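Local structure of 7,8-dihydro-6-hydroxymethylpterin pyrophosphokinase-dihydropteroate synthase (Plasmodium falciparum, 6JWS) at residues 55-60 with 326-331; 95-100 with 235-240; 478-483 with 500-505; 647-652 with 661-666. The protein probably catalyses two successive steps of folate biosynthesis, pyrophosphorylation of 6-hydroxymethyl-7,8-dihydropterin by ATP and condensation of the resulting diphosphate with 4-aminobenzoate to 7,8-dihydropteroate. The protein carries 1 engineered substitution. All blocks are in the same frame, centred on the assembly; numbering follows the deposited sequence.

Interaction 1: 55-60 with 326-331; sequences YETVPE and RYSILL
Thr57, at the end of a strand, and Ser328, in the first turn of a helix, bring the two backbones to 6.4 Å between their CA atoms. Their side chains meet closely, with Thr57 OG1 3.3 Å from Ser328 CB. The apolar part lies two residues back along the strand. Leu331 CD2 sits over one face of the Tyr55 ring, displaced toward the rim, 3.4 Å from Tyr55 CD1. This is a CH-pi contact. Leu331 CG reaches the ring because it stands anti to the backbone N (chi1 176°).

The polar part is at the helix start, where Arg326 is the N-cap. Glu60 folds back at chi2 (-85°), and its OE2 accepts from Tyr327 N at 3.0 Å. The amide comes from above the carboxylate plane. A water bridges Glu60 OE2 (2.9 Å) to Ser328 N (2.8 Å). One carboxylate oxygen thus serves two amides of the first turn, one directly and one through water, and its charge would probably suit the positive end of the helix. Glu60 is poorly ordered, however. The neighbouring Arg326 belongs to the ATP-binding site of the pyrophosphokinase part.

The contact packs helix 327-336 against the antiparallel sheet of that part. Strand 46-57 runs there between strands 163-172 and 372-377. Tyr55 OH bonds to Asp335 and Arg374, and Tyr327 OH bonds to Tyr353 of helix 349-364.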
# COMPACT_ATOMS: atom_id res chain seq x y z
N TYR B 55 10.22 19.28 -17.51
CA TYR B 55 9.63 19.64 -16.23
C TYR B 55 8.48 20.62 -16.40
O TYR B 55 8.57 21.55 -17.20
CB TYR B 55 10.67 20.24 -15.29
CG TYR B 55 11.70 19.26 -14.80
CD1 TYR B 55 11.47 18.47 -13.68
CD2 TYR B 55 12.90 19.09 -15.48
CE1 TYR B 55 12.42 17.57 -13.23
CE2 TYR B 55 13.86 18.21 -15.04
CZ TYR B 55 13.62 17.44 -13.91
OH TYR B 55 14.57 16.56 -13.49
N GLU B 56 7.42 20.41 -15.64
CA GLU B 56 6.37 21.41 -15.53
C GLU B 56 6.62 22.23 -14.26
O GLU B 56 6.65 21.70 -13.15
CB GLU B 56 5.01 20.76 -15.49
CG GLU B 56 3.92 21.72 -15.04
CD GLU B 56 2.60 20.99 -15.04
OE1 GLU B 56 2.08 20.74 -16.15
OE2 GLU B 56 2.14 20.60 -13.95
N THR B 57 6.78 23.54 -14.48
CA THR B 57 7.37 24.45 -13.52
C THR B 57 6.36 25.54 -13.14
O THR B 57 5.68 26.11 -13.99
CB THR B 57 8.67 25.01 -14.11
OG1 THR B 57 9.71 24.18 -13.61
CG2 THR B 57 8.93 26.46 -13.77
N VAL B 58 6.27 25.81 -11.83
CA VAL B 58 5.55 26.97 -11.33
C VAL B 58 6.59 28.05 -10.99
O VAL B 58 7.54 27.77 -10.26
CB VAL B 58 4.68 26.62 -10.10
CG1 VAL B 58 4.15 27.87 -9.41
CG2 VAL B 58 3.54 25.69 -10.46
N PRO B 59 6.45 29.29 -11.53
CA PRO B 59 7.43 30.35 -11.26
C PRO B 59 7.66 30.67 -9.78
O PRO B 59 6.90 30.23 -8.91
CB PRO B 59 6.87 31.57 -12.02
CG PRO B 59 5.96 30.97 -13.07
CD PRO B 59 5.37 29.72 -12.43
N GLU B 60 8.72 31.44 -9.53
CA GLU B 60 9.28 31.66 -8.20
C GLU B 60 8.24 32.29 -7.26
O GLU B 60 8.16 31.89 -6.10
CB GLU B 60 10.54 32.52 -8.30
CG GLU B 60 11.62 31.91 -9.18
CD GLU B 60 12.54 30.91 -8.51
OE1 GLU B 60 13.27 31.31 -7.58
OE2 GLU B 60 12.51 29.72 -8.90
N ARG B 326 16.78 30.71 -10.48
CA ARG B 326 15.59 29.95 -10.82
C ARG B 326 15.78 28.48 -10.44
O ARG B 326 16.66 27.80 -10.97
CB ARG B 326 15.31 30.03 -12.32
CG ARG B 326 14.69 31.34 -12.76
CD ARG B 326 13.79 31.18 -13.96
NE ARG B 326 13.33 32.51 -14.29
CZ ARG B 326 13.80 33.25 -15.29
NH1 ARG B 326 14.74 32.78 -16.10
NH2 ARG B 326 13.31 34.46 -15.49
N TYR B 327 14.90 27.99 -9.57
CA TYR B 327 14.86 26.57 -9.23
C TYR B 327 14.78 25.72 -10.50
O TYR B 327 15.51 24.74 -10.63
CB TYR B 327 13.65 26.25 -8.34
CG TYR B 327 13.53 24.78 -8.03
CD1 TYR B 327 14.49 24.13 -7.27
CD2 TYR B 327 12.49 24.02 -8.53
CE1 TYR B 327 14.40 22.78 -6.97
CE2 TYR B 327 12.38 22.67 -8.24
CZ TYR B 327 13.33 22.05 -7.46
OH TYR B 327 13.23 20.72 -7.18
N SER B 328 13.91 26.11 -11.45
CA SER B 328 13.65 25.31 -12.63
C SER B 328 14.93 25.09 -13.43
O SER B 328 15.07 24.06 -14.07
CB SER B 328 12.54 25.89 -13.47
OG SER B 328 12.94 27.15 -13.99
N ILE B 329 15.88 26.02 -13.36
CA ILE B 329 17.14 25.82 -14.08
C ILE B 329 18.02 24.86 -13.29
O ILE B 329 18.55 23.91 -13.86
CB ILE B 329 17.85 27.15 -14.40
CG1 ILE B 329 17.02 28.03 -15.34
CG2 ILE B 329 19.25 26.93 -14.93
CD1 ILE B 329 17.50 29.48 -15.36
N LEU B 330 18.19 25.11 -11.99
CA LEU B 330 19.02 24.23 -11.18
C LEU B 330 18.51 22.78 -11.29
O LEU B 330 19.30 21.85 -11.40
CB LEU B 330 19.02 24.72 -9.73
CG LEU B 330 19.93 25.91 -9.42
CD1 LEU B 330 19.83 26.33 -7.96
CD2 LEU B 330 21.38 25.58 -9.75
N LEU B 331 17.19 22.61 -11.25
CA LEU B 331 16.51 21.33 -11.35
C LEU B 331 16.96 20.56 -12.61
O LEU B 331 17.37 19.40 -12.51
CB LEU B 331 15.00 21.63 -11.33
CG LEU B 331 14.02 20.46 -11.51
CD1 LEU B 331 14.05 19.48 -10.32
CD2 LEU B 331 12.61 21.00 -11.70
O HOH W 1 11.69 27.60 -10.77

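Interaction 2: 95-100 with 235-240; sequences SKYEEN and LSKYIH. With CA (calcium ion), chain L.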
# COMPACT_ATOMS: atom_id res chain seq x y z
N SER B 95 22.00 23.64 -43.43
CA SER B 95 23.12 24.11 -42.63
C SER B 95 24.37 24.14 -43.50
O SER B 95 24.38 23.53 -44.57
CB SER B 95 23.31 23.22 -41.42
OG SER B 95 24.47 23.58 -40.68
N LYS B 96 25.41 24.85 -43.05
CA LYS B 96 26.68 24.88 -43.75
C LYS B 96 27.63 23.87 -43.12
O LYS B 96 28.79 23.77 -43.51
CB LYS B 96 27.30 26.28 -43.71
CG LYS B 96 26.64 27.33 -44.60
CD LYS B 96 27.60 28.42 -45.00
CE LYS B 96 27.01 29.35 -46.04
NZ LYS B 96 27.94 30.46 -46.37
N TYR B 97 27.13 23.14 -42.11
CA TYR B 97 27.98 22.21 -41.39
C TYR B 97 27.47 20.79 -41.57
O TYR B 97 26.26 20.58 -41.71
CB TYR B 97 28.14 22.63 -39.93
CG TYR B 97 29.16 23.72 -39.72
CD1 TYR B 97 28.84 25.05 -39.95
CD2 TYR B 97 30.45 23.42 -39.32
CE1 TYR B 97 29.77 26.06 -39.77
CE2 TYR B 97 31.39 24.42 -39.13
CZ TYR B 97 31.05 25.75 -39.35
OH TYR B 97 31.97 26.73 -39.16
N GLU B 98 28.40 19.84 -41.56
CA GLU B 98 28.10 18.43 -41.73
C GLU B 98 27.30 17.93 -40.53
O GLU B 98 27.68 18.17 -39.38
CB GLU B 98 29.38 17.62 -41.98
CG GLU B 98 30.22 17.35 -40.74
CD GLU B 98 31.39 16.39 -40.94
OE1 GLU B 98 32.45 16.84 -41.42
OE2 GLU B 98 31.22 15.19 -40.63
N GLU B 99 26.16 17.30 -40.83
CA GLU B 99 25.40 16.52 -39.87
C GLU B 99 25.79 15.05 -40.03
O GLU B 99 25.67 14.50 -41.13
CB GLU B 99 23.90 16.66 -40.14
CG GLU B 99 23.02 16.04 -39.07
CD GLU B 99 23.19 16.65 -37.68
OE1 GLU B 99 24.24 16.39 -37.02
OE2 GLU B 99 22.30 17.41 -37.26
N ASN B 100 26.27 14.42 -38.96
CA ASN B 100 26.43 12.97 -38.99
C ASN B 100 25.84 12.31 -37.75
O ASN B 100 26.05 12.78 -36.62
CB ASN B 100 27.85 12.51 -39.31
CG ASN B 100 28.86 12.84 -38.24
OD1 ASN B 100 29.74 12.03 -37.94
ND2 ASN B 100 28.77 14.04 -37.69
N LEU B 235 24.87 34.83 -39.35
CA LEU B 235 23.99 33.79 -39.84
C LEU B 235 24.62 33.08 -41.05
O LEU B 235 24.62 31.85 -41.10
CB LEU B 235 22.62 34.40 -40.18
CG LEU B 235 21.77 34.86 -38.99
CD1 LEU B 235 20.39 35.30 -39.45
CD2 LEU B 235 21.64 33.77 -37.93
N SER B 236 25.20 33.86 -41.97
CA SER B 236 25.66 33.35 -43.26
C SER B 236 26.86 32.44 -43.08
O SER B 236 27.15 31.61 -43.94
CB SER B 236 25.99 34.47 -44.22
OG SER B 236 24.81 34.99 -44.82
N LYS B 237 27.55 32.61 -41.95
CA LYS B 237 28.72 31.82 -41.63
C LYS B 237 28.29 30.40 -41.27
O LYS B 237 29.13 29.49 -41.29
CB LYS B 237 29.49 32.49 -40.49
CG LYS B 237 30.69 31.73 -39.94
CD LYS B 237 31.52 32.55 -38.98
CE LYS B 237 32.45 31.71 -38.13
NZ LYS B 237 33.39 30.89 -38.92
N TYR B 238 27.00 30.20 -40.95
CA TYR B 238 26.54 28.93 -40.41
C TYR B 238 25.36 28.37 -41.21
O TYR B 238 25.18 27.16 -41.24
CB TYR B 238 26.20 29.03 -38.93
CG TYR B 238 27.32 29.51 -38.05
CD1 TYR B 238 28.45 28.72 -37.85
CD2 TYR B 238 27.26 30.73 -37.40
CE1 TYR B 238 29.50 29.15 -37.05
CE2 TYR B 238 28.30 31.17 -36.60
CZ TYR B 238 29.42 30.38 -36.42
OH TYR B 238 30.45 30.81 -35.63
N ILE B 239 24.57 29.25 -41.83
CA ILE B 239 23.40 28.81 -42.58
C ILE B 239 23.51 29.28 -44.03
O ILE B 239 23.98 30.39 -44.29
CB ILE B 239 22.10 29.28 -41.88
CG1 ILE B 239 22.06 28.87 -40.40
CG2 ILE B 239 20.85 28.79 -42.62
CD1 ILE B 239 20.92 29.47 -39.60
N HIS B 240 23.11 28.41 -44.97
CA HIS B 240 22.94 28.76 -46.38
C HIS B 240 21.63 29.53 -46.53
O HIS B 240 20.58 28.92 -46.72
CB HIS B 240 22.87 27.51 -47.27
CG HIS B 240 24.18 26.84 -47.55
ND1 HIS B 240 24.51 25.61 -47.02
CD2 HIS B 240 25.23 27.22 -48.31
CE1 HIS B 240 25.72 25.26 -47.42
NE2 HIS B 240 26.18 26.23 -48.22
CA CA L . 24.05 18.20 -35.63
O HOH W 2 24.23 25.58 -39.10
O HOH W 3 25.31 19.47 -37.28
O HOH W 4 26.04 17.66 -35.08
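Ser95 and Ile239 form a single beta bridge, 4.7 Å between CA atoms, beside an ST turn in which Ser95 OG accepts from Tyr97 N. The bridge joins a loop to the chain leaving helix 228-236 in the pyrophosphokinase part. Lys96 N donates to Tyr238 O.

The Lys96 side chain then runs extended along the other segment. CB lies 3.4 Å from Tyr238 O. CG stands over the centre of the His240 ring, 3.6 Å from its centroid and 10° off the normal, a CH-pi contact. CD nears Ser236 O, and CE lies over the same face of the ring, near His240 CD2. NZ donates to Ser236 O at 2.8 Å, nearly along the C=O axis. His240 is also held at its edge, where ND1 gives Ser95 O a weak bond.

Next along the chain, Tyr97 CE1 approaches Tyr238 CD1, the two rings being oblique. Tyr97 also stacks on Phe173, and Tyr238 OH bonds to Asn175. Farther along, Glu99 bends at chi2 (61°) and grips a calcium ion with both oxygens. Glu42 O and Gly46 O also bind it. Glu99 OE1 lies 2.3 Å from the calcium and Glu99 OE2 2.5 Å.

Interaction 3: 478-483 with 500-505; sequences IISIDT and ILNDIS. With PT1 (pteroic acid), chain I.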
# COMPACT_ATOMS: atom_id res chain seq x y z
N ILE B 478 -0.60 3.63 -28.01
CA ILE B 478 0.81 3.71 -28.31
C ILE B 478 1.24 2.29 -28.65
O ILE B 478 0.76 1.33 -28.03
CB ILE B 478 1.51 4.30 -27.08
CG1 ILE B 478 0.85 5.64 -26.70
CG2 ILE B 478 3.00 4.43 -27.29
CD1 ILE B 478 1.39 6.28 -25.44
N ILE B 479 2.10 2.15 -29.66
CA ILE B 479 2.57 0.84 -30.08
C ILE B 479 4.04 0.69 -29.73
O ILE B 479 4.89 1.47 -30.17
CB ILE B 479 2.31 0.59 -31.59
CG1 ILE B 479 0.83 0.75 -31.97
CG2 ILE B 479 2.84 -0.77 -32.01
CD1 ILE B 479 -0.10 -0.08 -31.11
N SER B 480 4.35 -0.40 -29.02
CA SER B 480 5.71 -0.75 -28.68
C SER B 480 6.11 -2.04 -29.41
O SER B 480 5.35 -3.01 -29.46
CB SER B 480 5.81 -0.90 -27.17
OG SER B 480 7.10 -1.34 -26.80
N ILE B 481 7.34 -2.08 -29.93
CA ILE B 481 7.82 -3.31 -30.56
C ILE B 481 8.95 -3.91 -29.73
O ILE B 481 9.96 -3.26 -29.49
CB ILE B 481 8.21 -3.12 -32.04
CG1 ILE B 481 8.87 -4.38 -32.61
CG2 ILE B 481 9.09 -1.90 -32.28
CD1 ILE B 481 8.66 -4.53 -34.09
N ASP B 482 8.76 -5.16 -29.32
CA ASP B 482 9.74 -5.92 -28.57
C ASP B 482 10.72 -6.53 -29.58
O ASP B 482 10.50 -7.65 -30.06
CB ASP B 482 9.03 -7.00 -27.75
CG ASP B 482 9.91 -7.79 -26.79
OD1 ASP B 482 11.15 -7.77 -26.92
OD2 ASP B 482 9.33 -8.44 -25.88
N THR B 483 11.77 -5.78 -29.90
CA THR B 483 12.80 -6.26 -30.81
C THR B 483 14.19 -5.78 -30.37
O THR B 483 14.32 -4.75 -29.70
CB THR B 483 12.49 -5.83 -32.26
OG1 THR B 483 13.40 -6.56 -33.09
CG2 THR B 483 12.64 -4.35 -32.55
N ILE B 500 7.44 2.99 -29.93
CA ILE B 500 8.40 2.75 -28.86
C ILE B 500 9.25 1.53 -29.22
O ILE B 500 8.71 0.51 -29.62
CB ILE B 500 7.67 2.52 -27.50
CG1 ILE B 500 7.01 3.80 -26.98
CG2 ILE B 500 8.63 1.93 -26.46
CD1 ILE B 500 6.10 3.61 -25.79
N LEU B 501 10.58 1.66 -29.08
CA LEU B 501 11.45 0.50 -29.09
C LEU B 501 11.50 -0.12 -27.69
O LEU B 501 11.84 0.54 -26.70
CB LEU B 501 12.85 0.89 -29.61
CG LEU B 501 13.94 -0.19 -29.50
CD1 LEU B 501 13.61 -1.42 -30.36
CD2 LEU B 501 15.30 0.35 -29.91
N ASN B 502 11.18 -1.41 -27.61
CA ASN B 502 11.37 -2.19 -26.40
C ASN B 502 12.54 -3.15 -26.63
O ASN B 502 12.36 -4.20 -27.24
CB ASN B 502 10.08 -2.94 -26.06
CG ASN B 502 10.25 -3.87 -24.88
OD1 ASN B 502 11.20 -3.73 -24.12
ND2 ASN B 502 9.36 -4.85 -24.74
N ASP B 503 13.73 -2.78 -26.14
CA ASP B 503 14.96 -3.50 -26.47
C ASP B 503 15.47 -4.24 -25.22
O ASP B 503 16.08 -3.65 -24.34
CB ASP B 503 15.99 -2.55 -27.08
CG ASP B 503 17.22 -3.23 -27.67
OD1 ASP B 503 17.78 -4.18 -27.03
OD2 ASP B 503 17.61 -2.82 -28.80
N ILE B 504 15.23 -5.56 -25.17
CA ILE B 504 15.58 -6.34 -24.00
C ILE B 504 17.10 -6.50 -23.85
O ILE B 504 17.55 -6.99 -22.83
CB ILE B 504 14.84 -7.70 -23.97
CG1 ILE B 504 15.25 -8.62 -25.14
CG2 ILE B 504 13.33 -7.49 -23.89
CD1 ILE B 504 14.86 -10.08 -24.93
N SER B 505 17.89 -6.06 -24.83
CA SER B 505 19.34 -6.05 -24.69
C SER B 505 19.86 -4.69 -24.21
O SER B 505 21.07 -4.47 -24.14
CB SER B 505 20.06 -6.53 -25.97
OG SER B 505 20.10 -5.52 -26.98
C2 PT1 I . 10.04 -7.91 -19.81
C3 PT1 I . 9.80 -8.84 -20.91
C5 PT1 I . 9.87 -8.27 -22.27
N6 PT1 I . 9.51 -10.15 -20.73
C7 PT1 I . 10.41 -6.13 -21.34
N9 PT1 I . 10.16 -6.95 -22.41
C10 PT1 I . 9.33 -10.95 -21.82
N11 PT1 I . 10.72 -4.80 -21.52
C12 PT1 I . 9.43 -10.42 -23.10
C21 PT1 I . 10.06 -16.42 -16.53
O22 PT1 I . 9.03 -17.11 -16.30
O1 PT1 I . 10.00 -8.35 -18.55
N4 PT1 I . 10.32 -6.61 -20.07
N8 PT1 I . 9.67 -9.11 -23.30
C13 PT1 I . 9.06 -12.41 -21.60
N14 PT1 I . 10.31 -13.05 -21.11
C15 PT1 I . 10.27 -13.86 -20.02
C16 PT1 I . 11.39 -13.94 -19.16
C17 PT1 I . 9.09 -14.63 -19.78
C18 PT1 I . 11.31 -14.78 -18.02
C19 PT1 I . 9.04 -15.48 -18.65
C20 PT1 I . 10.14 -15.54 -17.76
O23 PT1 I . 11.02 -16.46 -15.75
O HOH W 5 13.51 -6.64 -27.41
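Asp482 and Asn502 sit side by side on adjacent parallel strands and meet the pterin end of pteroic acid. Asn502 presents both ends of its amide. OD1 accepts from PT1 N11 at 2.9 Å, and ND2 donates to PT1 N9 at 3.2 Å; both bonds are nearly straight. Asp482 OD2 comes to 2.7 Å from PT1 N8. Ile504 CG2 makes a van der Waals contact with PT1 N9. The carboxylate and amide planes are turned 37° apart. Both groups stand anti to their backbone N (chi1 -173° and 175°), on the same face of the sheet.

Water 5 forms the next shell. It donates to Asp482 OD1 and Asn502 O and accepts from Ile504 N, tying the strand ends together. Behind Asn502 CB lies Ser480 OG, at 3.5 Å. That hydroxyl bonds to Asp430, which also takes a weak bond from Asn502 ND2.

The parallel register rests on Ile500 N to Ile479 O, Ile481 N to Ile500 O and Asn502 N to Ile481 O. Strands 478-482 and 500-503 belong to the TIM barrel of the dihydropteroate synthase part. Helix 486-494 makes the beta-alpha-beta crossover and packs on Ile481 and Leu501, while strands 428-432 and 525-529 flank the pair.

Interaction 4: 647-652 with 661-666; sequences WMFQMN and LLYQKN. With MG (magnesium ion), chain O.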
# COMPACT_ATOMS: atom_id res chain seq x y z
N TRP B 647 -12.35 -18.57 -14.78
CA TRP B 647 -10.98 -18.77 -15.25
C TRP B 647 -10.47 -17.54 -15.98
O TRP B 647 -11.12 -17.00 -16.88
CB TRP B 647 -10.86 -20.01 -16.16
CG TRP B 647 -11.29 -21.31 -15.55
CD1 TRP B 647 -12.32 -22.10 -15.97
CD2 TRP B 647 -10.69 -21.98 -14.43
NE1 TRP B 647 -12.41 -23.22 -15.18
CE2 TRP B 647 -11.43 -23.17 -14.23
CE3 TRP B 647 -9.62 -21.70 -13.57
CZ2 TRP B 647 -11.11 -24.08 -13.21
CZ3 TRP B 647 -9.32 -22.59 -12.56
CH2 TRP B 647 -10.05 -23.77 -12.39
N MET B 648 -9.25 -17.12 -15.61
CA MET B 648 -8.64 -15.95 -16.20
C MET B 648 -7.63 -16.35 -17.28
O MET B 648 -7.21 -15.51 -18.07
CB MET B 648 -7.99 -15.08 -15.12
CG MET B 648 -8.97 -14.54 -14.07
SD MET B 648 -8.13 -13.93 -12.57
CE MET B 648 -7.15 -15.36 -12.13
N PHE B 649 -7.26 -17.64 -17.32
CA PHE B 649 -6.45 -18.16 -18.41
C PHE B 649 -7.37 -18.76 -19.48
O PHE B 649 -8.08 -19.74 -19.22
CB PHE B 649 -5.43 -19.17 -17.88
CG PHE B 649 -4.54 -19.81 -18.92
CD1 PHE B 649 -3.71 -19.04 -19.73
CD2 PHE B 649 -4.50 -21.19 -19.07
CE1 PHE B 649 -2.88 -19.64 -20.67
CE2 PHE B 649 -3.67 -21.79 -20.01
CZ PHE B 649 -2.86 -21.01 -20.81
N GLN B 650 -7.36 -18.16 -20.68
CA GLN B 650 -8.02 -18.71 -21.85
C GLN B 650 -7.14 -19.79 -22.46
O GLN B 650 -6.14 -19.48 -23.10
CB GLN B 650 -8.31 -17.63 -22.90
CG GLN B 650 -9.27 -16.54 -22.42
CD GLN B 650 -10.21 -16.08 -23.51
OE1 GLN B 650 -9.80 -15.81 -24.64
NE2 GLN B 650 -11.48 -15.99 -23.17
N MET B 651 -7.53 -21.06 -22.26
CA MET B 651 -6.77 -22.21 -22.72
C MET B 651 -6.60 -22.18 -24.24
O MET B 651 -7.54 -21.88 -24.97
CB MET B 651 -7.44 -23.52 -22.29
CG MET B 651 -7.33 -23.79 -20.79
SD MET B 651 -8.15 -25.31 -20.24
CE MET B 651 -9.88 -24.87 -20.43
N ASN B 652 -5.37 -22.48 -24.69
CA ASN B 652 -5.05 -22.62 -26.10
C ASN B 652 -5.22 -24.08 -26.52
O ASN B 652 -5.71 -24.36 -27.62
CB ASN B 652 -3.66 -22.07 -26.43
CG ASN B 652 -3.65 -20.56 -26.49
OD1 ASN B 652 -3.49 -19.89 -25.47
ND2 ASN B 652 -3.82 -20.02 -27.69
N LEU B 661 -5.79 -24.61 -12.21
CA LEU B 661 -5.70 -24.01 -10.88
C LEU B 661 -4.39 -23.22 -10.76
O LEU B 661 -4.40 -22.08 -10.32
CB LEU B 661 -5.83 -25.07 -9.78
CG LEU B 661 -7.19 -25.78 -9.68
CD1 LEU B 661 -7.15 -26.94 -8.69
CD2 LEU B 661 -8.31 -24.81 -9.33
N LEU B 662 -3.29 -23.81 -11.22
CA LEU B 662 -1.97 -23.20 -11.14
C LEU B 662 -1.92 -21.93 -11.99
O LEU B 662 -1.34 -20.93 -11.56
CB LEU B 662 -0.93 -24.22 -11.63
CG LEU B 662 -0.03 -24.92 -10.60
CD1 LEU B 662 -0.49 -24.76 -9.15
CD2 LEU B 662 0.18 -26.38 -10.97
N TYR B 663 -2.53 -21.97 -13.18
CA TYR B 663 -2.59 -20.81 -14.05
C TYR B 663 -3.40 -19.69 -13.38
O TYR B 663 -3.00 -18.52 -13.42
CB TYR B 663 -3.14 -21.17 -15.44
CG TYR B 663 -2.10 -21.77 -16.36
CD1 TYR B 663 -1.26 -20.96 -17.12
CD2 TYR B 663 -1.94 -23.14 -16.46
CE1 TYR B 663 -0.30 -21.51 -17.96
CE2 TYR B 663 -0.98 -23.70 -17.29
CZ TYR B 663 -0.16 -22.88 -18.04
OH TYR B 663 0.79 -23.44 -18.86
N GLN B 664 -4.54 -20.06 -12.79
CA GLN B 664 -5.39 -19.14 -12.05
C GLN B 664 -4.56 -18.46 -10.96
O GLN B 664 -4.57 -17.24 -10.87
CB GLN B 664 -6.62 -19.88 -11.51
CG GLN B 664 -7.68 -18.96 -10.91
CD GLN B 664 -8.55 -18.27 -11.94
OE1 GLN B 664 -8.22 -18.23 -13.12
NE2 GLN B 664 -9.68 -17.75 -11.50
N LYS B 665 -3.82 -19.24 -10.18
CA LYS B 665 -3.03 -18.69 -9.09
C LYS B 665 -1.99 -17.72 -9.65
O LYS B 665 -1.73 -16.66 -9.07
CB LYS B 665 -2.32 -19.78 -8.29
CG LYS B 665 -3.23 -20.73 -7.51
CD LYS B 665 -2.47 -21.55 -6.49
CE LYS B 665 -3.05 -22.94 -6.30
NZ LYS B 665 -2.40 -23.66 -5.18
N ASN B 666 -1.38 -18.10 -10.77
CA ASN B 666 -0.33 -17.31 -11.37
C ASN B 666 -0.87 -15.95 -11.82
O ASN B 666 -0.24 -14.93 -11.57
CB ASN B 666 0.40 -18.03 -12.52
CG ASN B 666 1.68 -17.32 -12.89
OD1 ASN B 666 2.74 -17.94 -12.96
ND2 ASN B 666 1.61 -16.01 -13.10
MG MG O . -7.04 -13.42 -18.84
O HOH W 6 -9.37 -13.93 -19.09
O HOH W 7 -7.50 -11.47 -19.67
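Met648 and Gln664 meet through the amide oxygen of the glutamine. Gln664 leaves the helix with CG anti to the backbone N (chi1 -171°) and turns sharply at chi2 (79°). Its OE1 then accepts from Met648 N at 2.9 Å, in the carbonyl plane and on a lone pair. The Met648 side chain bends at chi3 (-53°), which brings CE back across the same amide, 3.2 Å from Gln664 OE1. Gln664 NE2 has further partners, Asn646 O and Glu692 of the second subunit, so both ends of the amide are engaged.

Helix 657-680 is part of the connection between strands 603-604 and 684-687 of the TIM barrel and leads into the latter. The segment 647-652 belongs to the loop that leads into this helix and doubles back against its first turns. On one flank, the Phe649 and Tyr663 rings form an offset stack. Their centroids are 4.2 Å apart and the planes almost parallel. The closest atoms there are Phe649 CD2 and Tyr663 CG, at 3.7 Å. On the other flank, Trp647 offers the edge of its six-membered ring. Leu661 CD2 touches Trp647 CH2 at 3.7 Å, in the ring plane. Gln664 CB lies at the same edge, and the glutamine amide is turned steeply against the indole.

Met648 O binds a magnesium ion at 2.2 Å, together with Asp689 and Glu692 of the same chain and two waters. Leu661 and Gln664 also pack on Leu691 of the second subunit.

How the interactions relate
Interactions 1 and 3 are buried, while interactions 2 and 4 are partly buried and lie farther from the centre of the chain. Interaction 2 is nested in the loop closed by interaction 1, and both belong to the pyrophosphokinase part. Interactions 3 and 4 follow in series in the synthase part, their centres about 27 Å apart. No two of the four touch. Interaction 3 alone is a regular strand pair, and its polar side chains face a ligand. Interaction 1 sets a strand against a helix start. Interactions 2 and 4 pin irregular loops, the first by several hydrogen bonds and the second by one, with aromatic contacts in both, each beside a metal ion. Only interaction 4 reaches the second subunit.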